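Local coordinates for protein O-succinylhomoserine sulfhydrylase (Mycobacterium tuberculosis, PDB 3NDN) that probably makes L-homocysteine from O-succinyl-L-homoserine and hydrogen sulfide, using pyridoxal 5'-phosphate, in the methionine biosynthesis pathway, at residues A[94-108]-A[236-248]. Sequence-based numbering, arbitrary orientation.
Sequences EGAPAAFATASGMAA and LGGAILGDREYID
Phe100 and Ile240 form a hydrogen-bonded antiparallel pair, their side chains on the same face, in the middle of two neighbouring strands, 98-102 and 238-242. Ile240 N gives a nearly straight bond to Phe100 O (2.9 Å), and Phe100 N returns one to Ile240 O; both donors lie in the carbonyl plane. In the Thr102-Gly238 pair each N-H instead approaches from well above the carbonyl plane, 55° out of it.

This Thr102 end is the tight one. With chi1 at 69°, Thr102 OG1 stands between its own backbone N and carbonyl carbon, which brings it 3.4 Å from Gly238 CA, where no side chain intervenes, and lets it donate to Ser104 O at 2.7 Å; Ala108 N reaches the same oxygen from its opposite face. Thr102 CG2 meets Ile240 CD1 at 4.0 Å, the two side chains crossing at about a right angle, and Ala108 CB closes on Ile240 CG1. Beyond this, on the same face, Ile247 of the following helix sets CG1 against Ala98 CB and brings CG2 near the edge of the Phe100 ring. On the other face Leu241 turns CD2 onto Ala96 CB (3.8 Å) and Glu94 CB, while Glu94 OE1 is hydrogen-bonded to Tyr223 OH.

The far end is looser: exposed Pro97 rests its ring on Gly242 O (CD at 3.5 Å), and Arg244 leads its charged end away.

Strand 98-102 is outermost in this chain's seven-stranded sheet, as in the large domain of fold-type I PLP enzymes. After it, Ala103 and Ser104 lead into helix 105-114; Ser104 OG caps it by accepting from Ala107 N and also hydrogen-bonds Gly259 O of the second subunit, while Gly105 N and Met106 N grip the cofactor phosphate of the modified lysine at position 227.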
ATOM      1  N   GLU A  94       3.822  23.654  12.592  1.00 30.29           N
ATOM      2  CA  GLU A  94       5.030  24.192  13.233  1.00 32.04           C
ATOM      3  C   GLU A  94       5.117  25.727  13.182  1.00 32.65           C
ATOM      4  O   GLU A  94       5.696  26.358  14.084  1.00 33.79           O
ATOM      5  CB  GLU A  94       6.272  23.538  12.594  1.00 31.95           C
ATOM      6  CG  GLU A  94       7.661  23.955  13.166  1.00 35.31           C
ATOM      7  CD  GLU A  94       7.974  23.321  14.527  1.00 38.49           C
ATOM      8  OE1 GLU A  94       7.427  22.244  14.844  1.00 39.16           O
ATOM      9  OE2 GLU A  94       8.773  23.913  15.284  1.00 42.08           O
ATOM     10  N   GLY A  95       4.545  26.325  12.136  1.00 32.74           N
ATOM     11  CA  GLY A  95       4.661  27.780  11.877  1.00 32.34           C
ATOM     12  C   GLY A  95       6.023  28.191  11.318  1.00 32.30           C
ATOM     13  O   GLY A  95       6.577  29.226  11.719  1.00 32.06           O
ATOM     14  N   ALA A  96       6.553  27.402  10.379  1.00 31.63           N
ATOM     15  CA  ALA A  96       7.843  27.667   9.727  1.00 31.30           C
ATOM     16  C   ALA A  96       7.617  28.334   8.357  1.00 31.92           C
ATOM     17  O   ALA A  96       6.525  28.196   7.799  1.00 31.67           O
ATOM     18  CB  ALA A  96       8.614  26.357   9.540  1.00 31.44           C
ATOM     19  N   PRO A  97       8.644  29.047   7.814  1.00 31.63           N
ATOM     20  CA  PRO A  97       8.539  29.637   6.467  1.00 31.94           C
ATOM     21  C   PRO A  97       8.511  28.613   5.309  1.00 31.75           C
ATOM     22  O   PRO A  97       7.881  28.879   4.276  1.00 32.31           O
ATOM     23  CB  PRO A  97       9.786  30.552   6.380  1.00 32.27           C
ATOM     24  CG  PRO A  97      10.207  30.780   7.837  1.00 31.76           C
ATOM     25  CD  PRO A  97       9.892  29.470   8.491  1.00 32.06           C
ATOM     26  N   ALA A  98       9.190  27.468   5.470  1.00 31.38           N
ATOM     27  CA  ALA A  98       9.287  26.444   4.408  1.00 30.96           C
ATOM     28  C   ALA A  98       9.718  25.063   4.949  1.00 30.56           C
ATOM     29  O   ALA A  98      10.171  24.966   6.105  1.00 30.22           O
ATOM     30  CB  ALA A  98      10.214  26.916   3.271  1.00 31.12           C
ATOM     31  N   ALA A  99       9.546  24.014   4.130  1.00 29.81           N
ATOM     32  CA  ALA A  99       9.788  22.601   4.520  1.00 29.57           C
ATOM     33  C   ALA A  99      10.255  21.696   3.361  1.00 29.38           C
ATOM     34  O   ALA A  99       9.902  21.930   2.190  1.00 29.82           O
ATOM     35  CB  ALA A  99       8.524  22.006   5.141  1.00 30.00           C
ATOM     36  N   PHE A 100      11.030  20.661   3.696  1.00 28.38           N
ATOM     37  CA  PHE A 100      11.492  19.636   2.744  1.00 28.33           C
ATOM     38  C   PHE A 100      11.499  18.256   3.418  1.00 27.29           C
ATOM     39  O   PHE A 100      12.099  18.100   4.486  1.00 28.56           O
ATOM     40  CB  PHE A 100      12.911  19.959   2.220  1.00 28.71           C
ATOM     41  CG  PHE A 100      13.126  19.557   0.766  1.00 29.77           C
ATOM     42  CD1 PHE A 100      13.364  20.519  -0.209  1.00 31.48           C
ATOM     43  CD2 PHE A 100      13.042  18.220   0.379  1.00 29.24           C
ATOM     44  CE1 PHE A 100      13.536  20.166  -1.562  1.00 32.91           C
ATOM     45  CE2 PHE A 100      13.217  17.848  -0.971  1.00 31.77           C
ATOM     46  CZ  PHE A 100      13.463  18.825  -1.939  1.00 32.04           C
ATOM     47  N   ALA A 101      10.820  17.272   2.815  1.00 27.19           N
ATOM     48  CA  ALA A 101      10.707  15.912   3.367  1.00 26.33           C
ATOM     49  C   ALA A 101      11.930  15.049   3.021  1.00 26.48           C
ATOM     50  O   ALA A 101      12.512  15.226   1.947  1.00 26.40           O
ATOM     51  CB  ALA A 101       9.411  15.221   2.839  1.00 26.56           C
ATOM     52  N   THR A 102      12.278  14.104   3.905  1.00 25.64           N
ATOM     53  CA  THR A 102      13.454  13.196   3.718  1.00 26.29           C
ATOM     54  C   THR A 102      13.111  11.706   3.990  1.00 26.05           C
ATOM     55  O   THR A 102      12.020  11.407   4.482  1.00 26.24           O
ATOM     56  CB  THR A 102      14.622  13.593   4.641  1.00 26.68           C
ATOM     57  OG1 THR A 102      14.270  13.313   6.000  1.00 26.09           O
ATOM     58  CG2 THR A 102      15.013  15.087   4.518  1.00 25.55           C
ATOM     59  N   ALA A 103      14.046  10.785   3.698  1.00 25.49           N
ATOM     60  CA  ALA A 103      13.814   9.325   3.844  1.00 25.98           C
ATOM     61  C   ALA A 103      13.785   8.858   5.322  1.00 25.82           C
ATOM     62  O   ALA A 103      13.229   7.800   5.630  1.00 26.31           O
ATOM     63  CB  ALA A 103      14.895   8.513   3.061  1.00 26.33           C
ATOM     64  N   SER A 104      14.379   9.639   6.208  1.00 25.48           N
ATOM     65  CA  SER A 104      14.498   9.269   7.637  1.00 25.40           C
ATOM     66  C   SER A 104      14.836  10.499   8.464  1.00 26.15           C
ATOM     67  O   SER A 104      15.164  11.546   7.905  1.00 26.25           O
ATOM     68  CB  SER A 104      15.579   8.186   7.827  1.00 26.36           C
ATOM     69  OG  SER A 104      16.889   8.720   7.626  1.00 25.76           O
ATOM     70  N   GLY A 105      14.755  10.393   9.796  1.00 26.03           N
ATOM     71  CA  GLY A 105      15.213  11.473  10.671  1.00 26.04           C
ATOM     72  C   GLY A 105      16.714  11.757  10.550  1.00 26.73           C
ATOM     73  O   GLY A 105      17.116  12.911  10.512  1.00 26.77           O
ATOM     74  N   MET A 106      17.540  10.712  10.463  1.00 27.21           N
ATOM     75  CA  MET A 106      18.994  10.901  10.296  1.00 28.36           C
ATOM     76  C   MET A 106      19.358  11.579   8.961  1.00 28.56           C
ATOM     77  O   MET A 106      20.311  12.377   8.897  1.00 29.00           O
ATOM     78  CB  MET A 106      19.758   9.584  10.472  1.00 28.49           C
ATOM     79  CG  MET A 106      19.915   9.114  11.932  1.00 28.56           C
ATOM     80  SD  MET A 106      20.317  10.393  13.154  1.00 31.58           S
ATOM     81  CE  MET A 106      21.942  10.937  12.621  1.00 32.30           C
ATOM     82  N   ALA A 107      18.588  11.284   7.919  1.00 28.55           N
ATOM     83  CA  ALA A 107      18.710  11.994   6.640  1.00 28.47           C
ATOM     84  C   ALA A 107      18.442  13.496   6.799  1.00 29.11           C
ATOM     85  O   ALA A 107      19.164  14.304   6.206  1.00 28.94           O
ATOM     86  CB  ALA A 107      17.809  11.389   5.591  1.00 27.99           C
ATOM     87  N   ALA A 108      17.435  13.869   7.612  1.00 28.92           N
ATOM     88  CA  ALA A 108      17.188  15.286   7.927  1.00 28.71           C
ATOM     89  C   ALA A 108      18.362  15.930   8.687  1.00 29.50           C
ATOM     90  O   ALA A 108      18.771  17.031   8.349  1.00 28.93           O
ATOM     91  CB  ALA A 108      15.859  15.480   8.709  1.00 28.09           C
ATOM     92  N   LEU A 236       9.474   4.729   8.122  1.00 28.13           N
ATOM     93  CA  LEU A 236      10.450   5.804   8.381  1.00 27.85           C
ATOM     94  C   LEU A 236      10.217   7.056   7.525  1.00 27.98           C
ATOM     95  O   LEU A 236       9.704   6.982   6.388  1.00 28.37           O
ATOM     96  CB  LEU A 236      11.890   5.297   8.184  1.00 28.58           C
ATOM     97  CG  LEU A 236      12.433   4.287   9.203  1.00 30.66           C
ATOM     98  CD1 LEU A 236      12.273   2.897   8.655  1.00 34.40           C
ATOM     99  CD2 LEU A 236      13.901   4.559   9.461  1.00 34.38           C
ATOM    100  N   GLY A 237      10.647   8.201   8.055  1.00 27.73           N
ATOM    101  CA  GLY A 237      10.636   9.453   7.311  1.00 26.73           C
ATOM    102  C   GLY A 237      11.212  10.563   8.173  1.00 26.24           C
ATOM    103  O   GLY A 237      11.486  10.360   9.367  1.00 26.30           O
ATOM    104  N   GLY A 238      11.389  11.732   7.583  1.00 26.08           N
ATOM    105  CA  GLY A 238      11.823  12.924   8.350  1.00 26.73           C
ATOM    106  C   GLY A 238      11.532  14.215   7.622  1.00 27.71           C
ATOM    107  O   GLY A 238      10.941  14.196   6.537  1.00 27.21           O
ATOM    108  N   ALA A 239      11.956  15.342   8.202  1.00 28.03           N
ATOM    109  CA  ALA A 239      11.762  16.632   7.556  1.00 27.63           C
ATOM    110  C   ALA A 239      12.732  17.695   8.058  1.00 27.58           C
ATOM    111  O   ALA A 239      13.171  17.653   9.214  1.00 27.76           O
ATOM    112  CB  ALA A 239      10.311  17.128   7.746  1.00 27.58           C
ATOM    113  N   ILE A 240      13.016  18.658   7.181  1.00 27.72           N
ATOM    114  CA  ILE A 240      13.804  19.860   7.528  1.00 28.26           C
ATOM    115  C   ILE A 240      12.932  21.118   7.379  1.00 28.78           C
ATOM    116  O   ILE A 240      12.390  21.374   6.299  1.00 28.99           O
ATOM    117  CB  ILE A 240      15.048  19.996   6.626  1.00 28.31           C
ATOM    118  CG1 ILE A 240      15.878  18.697   6.628  1.00 28.08           C
ATOM    119  CG2 ILE A 240      15.914  21.211   7.059  1.00 28.24           C
ATOM    120  CD1 ILE A 240      16.810  18.533   5.415  1.00 27.79           C
ATOM    121  N   LEU A 241      12.827  21.920   8.443  1.00 29.64           N
ATOM    122  CA  LEU A 241      12.086  23.200   8.368  1.00 30.40           C
ATOM    123  C   LEU A 241      12.988  24.434   8.647  1.00 30.79           C
ATOM    124  O   LEU A 241      13.795  24.407   9.581  1.00 30.45           O
ATOM    125  CB  LEU A 241      10.858  23.187   9.293  1.00 30.38           C
ATOM    126  CG  LEU A 241       9.830  22.043   9.111  1.00 32.93           C
ATOM    127  CD1 LEU A 241      10.127  20.894  10.081  1.00 35.92           C
ATOM    128  CD2 LEU A 241       8.408  22.553   9.328  1.00 33.63           C
ATOM    129  N   GLY A 242      12.841  25.487   7.828  1.00 31.03           N
ATOM    130  CA  GLY A 242      13.657  26.732   7.931  1.00 31.93           C
ATOM    131  C   GLY A 242      13.256  27.845   6.945  1.00 32.79           C
ATOM    132  O   GLY A 242      12.144  27.831   6.406  1.00 32.16           O
ATOM    133  N   ASP A 243      14.142  28.827   6.743  1.00 33.49           N
ATOM    134  CA  ASP A 243      13.866  29.987   5.869  1.00 34.55           C
ATOM    135  C   ASP A 243      13.781  29.553   4.399  1.00 34.30           C
ATOM    136  O   ASP A 243      14.444  28.593   4.000  1.00 33.52           O
ATOM    137  CB  ASP A 243      14.970  31.051   6.003  1.00 35.65           C
ATOM    138  CG  ASP A 243      15.001  31.725   7.374  1.00 39.14           C
ATOM    139  OD1 ASP A 243      13.948  31.888   8.018  1.00 40.80           O
ATOM    140  OD2 ASP A 243      16.105  32.131   7.803  1.00 46.02           O
ATOM    141  N   ARG A 244      12.986  30.268   3.606  1.00 34.83           N
ATOM    142  CA  ARG A 244      12.839  29.975   2.165  1.00 35.78           C
ATOM    143  C   ARG A 244      14.170  29.874   1.397  1.00 35.88           C
ATOM    144  O   ARG A 244      14.354  28.940   0.609  1.00 35.47           O
ATOM    145  CB  ARG A 244      11.890  30.966   1.470  1.00 36.38           C
ATOM    146  CG  ARG A 244      11.590  30.606  -0.017  1.00 39.86           C
ATOM    147  CD  ARG A 244      11.064  31.792  -0.848  1.00 45.16           C
ATOM    148  NE  ARG A 244      11.641  33.076  -0.429  1.00 48.94           N
ATOM    149  CZ  ARG A 244      12.824  33.560  -0.820  1.00 50.18           C
ATOM    150  NH1 ARG A 244      13.602  32.887  -1.669  1.00 49.98           N
ATOM    151  NH2 ARG A 244      13.234  34.729  -0.347  1.00 50.35           N
ATOM    152  N   GLU A 245      15.090  30.819   1.608  1.00 36.41           N
ATOM    153  CA  GLU A 245      16.342  30.814   0.832  1.00 37.01           C
ATOM    154  C   GLU A 245      17.234  29.617   1.154  1.00 35.78           C
ATOM    155  O   GLU A 245      17.976  29.141   0.291  1.00 35.93           O
ATOM    156  CB  GLU A 245      17.118  32.150   0.943  1.00 38.25           C
ATOM    157  CG  GLU A 245      17.307  32.707   2.359  1.00 43.67           C
ATOM    158  CD  GLU A 245      18.421  32.023   3.160  1.00 49.81           C
ATOM    159  OE1 GLU A 245      18.305  31.973   4.410  1.00 51.55           O
ATOM    160  OE2 GLU A 245      19.416  31.545   2.546  1.00 53.20           O
ATOM    161  N   TYR A 246      17.156  29.145   2.403  1.00 34.39           N
ATOM    162  CA  TYR A 246      17.917  27.986   2.872  1.00 33.65           C
ATOM    163  C   TYR A 246      17.332  26.668   2.327  1.00 32.72           C
ATOM    164  O   TYR A 246      18.072  25.801   1.837  1.00 32.77           O
ATOM    165  CB  TYR A 246      17.940  27.996   4.416  1.00 32.96           C
ATOM    166  CG  TYR A 246      18.450  26.734   5.114  1.00 33.06           C
ATOM    167  CD1 TYR A 246      19.809  26.404   5.116  1.00 33.03           C
ATOM    168  CD2 TYR A 246      17.568  25.893   5.811  1.00 32.84           C
ATOM    169  CE1 TYR A 246      20.273  25.255   5.784  1.00 32.40           C
ATOM    170  CE2 TYR A 246      18.025  24.749   6.481  1.00 30.75           C
ATOM    171  CZ  TYR A 246      19.371  24.434   6.454  1.00 32.85           C
ATOM    172  OH  TYR A 246      19.817  23.306   7.117  1.00 33.08           O
ATOM    173  N   ILE A 247      16.010  26.530   2.399  1.00 32.07           N
ATOM    174  CA  ILE A 247      15.326  25.297   1.962  1.00 31.80           C
ATOM    175  C   ILE A 247      15.404  25.148   0.433  1.00 32.81           C
ATOM    176  O   ILE A 247      15.714  24.057  -0.080  1.00 33.04           O
ATOM    177  CB  ILE A 247      13.831  25.257   2.467  1.00 30.98           C
ATOM    178  CG1 ILE A 247      13.760  25.341   4.005  1.00 30.92           C
ATOM    179  CG2 ILE A 247      13.078  24.007   1.965  1.00 30.94           C
ATOM    180  CD1 ILE A 247      14.286  24.091   4.766  1.00 31.05           C
ATOM    181  N   ASP A 248      15.167  26.250  -0.282  1.00 33.74           N
ATOM    182  CA  ASP A 248      15.204  26.272  -1.756  1.00 35.24           C
ATOM    183  C   ASP A 248      16.628  26.367  -2.341  1.00 35.90           C
ATOM    184  O   ASP A 248      16.809  26.186  -3.550  1.00 36.69           O
ATOM    185  CB  ASP A 248      14.384  27.451  -2.321  1.00 35.94           C
ATOM    186  CG  ASP A 248      12.867  27.311  -2.093  1.00 38.85           C
ATOM    187  OD1 ASP A 248      12.381  26.251  -1.628  1.00 40.31           O
ATOM    188  OD2 ASP A 248      12.151  28.294  -2.396  1.00 41.16           O
TER